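Local coordinates for protein probable transcriptional regulator, AsnC family (Thermus thermophilus, PDB 2DJW) that is of unknown function but, as a stand-alone RAM-domain protein of the AsnC family, may share in transcriptional regulation and binds zinc, at residues R9-G12 with N13-Q16. Sequence-based numbering, arbitrary orientation.
Sequences RPRG and NRVQ
R14 N donates a hydrogen bond to R11 O at 2.9 Å. The N-H points only moderately straight at the oxygen (148°). It comes from above the carbonyl plane. The bond closes a type I beta-turn with G12 and N13 at its corners, just after the strand ends at P10.

The two arginine side chains meet beside this turn. R11 extends with CG anti to its own N (chi1 -168°) and bends only near the guanidinium. Its NH1 lies 3.1 Å from R14 CG, with R14 CD almost as near. R14 bends at chi2 and again at chi3, and the two guanidinium planes are 47° apart. R11 NH1 stays 4.2 Å from R14 NE, a close pair of like charges. E64 probably offsets this: its carboxylate forms a salt bridge with R11 NH2, and its backbone O accepts a hydrogen bond from R14 NE. Replacing R14 by an alanine removes CG, CD and the guanidinium, and would probably leave E64 O without this donor and R11 NH1 without the chain it lies against.

Residues 9-16 form the first strand-to-helix connection of the RAM domain, a ferredoxin-like α/β fold of the dimeric α/β-barrel group. The strand 2-10 passes here into the helix 15-22, which packs against the antiparallel sheet.

The apolar contact is on the buried side. P10 CG meets V15 CG2 at 3.6 Å, and the same methyl lies 3.4 Å from G12 O. D39 touches both P10 and V15. T57 of a second subunit and Y78 of a third also pack on V15.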
ATOM      1  N   ARG A   9       5.710  13.342   9.211  1.00 39.81           N
ATOM      2  CA  ARG A   9       4.791  13.904   8.227  1.00 41.97           C
ATOM      3  C   ARG A   9       3.894  14.965   8.891  1.00 42.58           C
ATOM      4  O   ARG A   9       2.967  14.634   9.654  1.00 42.07           O
ATOM      5  CB  ARG A   9       3.925  12.817   7.580  1.00 42.16           C
ATOM      6  CG  ARG A   9       2.716  13.359   6.783  1.00 42.57           C
ATOM      7  CD  ARG A   9       1.931  12.249   6.132  1.00 43.88           C
ATOM      8  NE  ARG A   9       2.844  11.380   5.382  1.00 49.04           N
ATOM      9  CZ  ARG A   9       3.077  10.090   5.636  1.00 47.13           C
ATOM     10  NH1 ARG A   9       2.429   9.451   6.610  1.00 47.32           N
ATOM     11  NH2 ARG A   9       3.950   9.439   4.885  1.00 46.04           N
ATOM     12  N   PRO A  10       4.192  16.250   8.636  1.00 43.44           N
ATOM     13  CA  PRO A  10       3.359  17.331   9.166  1.00 43.25           C
ATOM     14  C   PRO A  10       2.227  17.703   8.220  1.00 43.40           C
ATOM     15  O   PRO A  10       2.282  17.370   7.019  1.00 43.12           O
ATOM     16  CB  PRO A  10       4.341  18.489   9.243  1.00 42.91           C
ATOM     17  CG  PRO A  10       5.239  18.279   8.069  1.00 43.07           C
ATOM     18  CD  PRO A  10       5.328  16.780   7.852  1.00 43.69           C
ATOM     19  N   ARG A  11       1.219  18.399   8.757  1.00 44.10           N
ATOM     20  CA  ARG A  11       0.334  19.242   7.927  1.00 44.79           C
ATOM     21  C   ARG A  11       1.240  20.166   7.111  1.00 44.93           C
ATOM     22  O   ARG A  11       2.234  20.694   7.635  1.00 44.82           O
ATOM     23  CB  ARG A  11      -0.623  20.070   8.798  1.00 44.92           C
ATOM     24  CG  ARG A  11      -1.775  20.747   8.013  1.00 45.69           C
ATOM     25  CD  ARG A  11      -2.408  21.917   8.777  1.00 45.22           C
ATOM     26  NE  ARG A  11      -2.960  21.475  10.049  1.00 47.98           N
ATOM     27  CZ  ARG A  11      -2.715  22.036  11.229  1.00 48.79           C
ATOM     28  NH1 ARG A  11      -1.939  23.111  11.326  1.00 48.62           N
ATOM     29  NH2 ARG A  11      -3.261  21.519  12.326  1.00 49.14           N
ATOM     30  N   GLY A  12       0.925  20.320   5.828  1.00 45.21           N
ATOM     31  CA  GLY A  12       1.765  21.066   4.887  1.00 45.64           C
ATOM     32  C   GLY A  12       2.123  22.498   5.259  1.00 46.64           C
ATOM     33  O   GLY A  12       3.217  22.963   4.926  1.00 46.80           O
ATOM     34  N   ASN A  13       1.214  23.211   5.933  1.00 47.24           N
ATOM     35  CA  ASN A  13       1.483  24.603   6.378  1.00 47.53           C
ATOM     36  C   ASN A  13       2.289  24.697   7.684  1.00 46.81           C
ATOM     37  O   ASN A  13       2.770  25.789   8.077  1.00 46.95           O
ATOM     38  CB  ASN A  13       0.187  25.425   6.466  1.00 48.43           C
ATOM     39  CG  ASN A  13      -0.635  25.103   7.698  1.00 50.94           C
ATOM     40  OD1 ASN A  13      -0.675  23.964   8.160  1.00 54.93           O
ATOM     41  ND2 ASN A  13      -1.305  26.116   8.238  1.00 54.23           N
ATOM     42  N   ARG A  14       2.476  23.536   8.316  1.00 44.98           N
ATOM     43  CA  ARG A  14       3.217  23.424   9.565  1.00 43.04           C
ATOM     44  C   ARG A  14       4.682  23.025   9.421  1.00 41.47           C
ATOM     45  O   ARG A  14       5.419  23.030  10.407  1.00 41.00           O
ATOM     46  CB  ARG A  14       2.522  22.424  10.471  1.00 43.22           C
ATOM     47  CG  ARG A  14       1.110  22.815  10.859  1.00 45.90           C
ATOM     48  CD  ARG A  14       1.099  24.029  11.796  1.00 49.48           C
ATOM     49  NE  ARG A  14       1.803  23.778  13.050  1.00 52.73           N
ATOM     50  CZ  ARG A  14       2.358  24.729  13.800  1.00 54.81           C
ATOM     51  NH1 ARG A  14       2.290  26.011  13.423  1.00 55.41           N
ATOM     52  NH2 ARG A  14       2.980  24.401  14.929  1.00 53.57           N
ATOM     53  N   VAL A  15       5.107  22.680   8.206  1.00 39.83           N
ATOM     54  CA  VAL A  15       6.458  22.157   7.975  1.00 38.28           C
ATOM     55  C   VAL A  15       7.558  22.945   8.723  1.00 37.96           C
ATOM     56  O   VAL A  15       8.313  22.361   9.516  1.00 37.45           O
ATOM     57  CB  VAL A  15       6.779  22.001   6.428  1.00 38.77           C
ATOM     58  CG1 VAL A  15       8.247  21.642   6.198  1.00 37.35           C
ATOM     59  CG2 VAL A  15       5.875  20.944   5.782  1.00 36.19           C
ATOM     60  N   GLN A  16       7.627  24.259   8.505  1.00 37.50           N
ATOM     61  CA  GLN A  16       8.701  25.075   9.092  1.00 37.40           C
ATOM     62  C   GLN A  16       8.559  25.238  10.594  1.00 37.18           C
ATOM     63  O   GLN A  16       9.508  25.032  11.343  1.00 37.96           O
ATOM     64  CB  GLN A  16       8.792  26.428   8.398  1.00 37.62           C
ATOM     65  CG  GLN A  16       9.317  26.328   7.003  1.00 36.97           C
ATOM     66  CD  GLN A  16       9.275  27.635   6.259  1.00 36.16           C
ATOM     67  OE1 GLN A  16      10.292  28.311   6.136  1.00 34.12           O
ATOM     68  NE2 GLN A  16       8.114  27.967   5.699  1.00 33.60           N
TER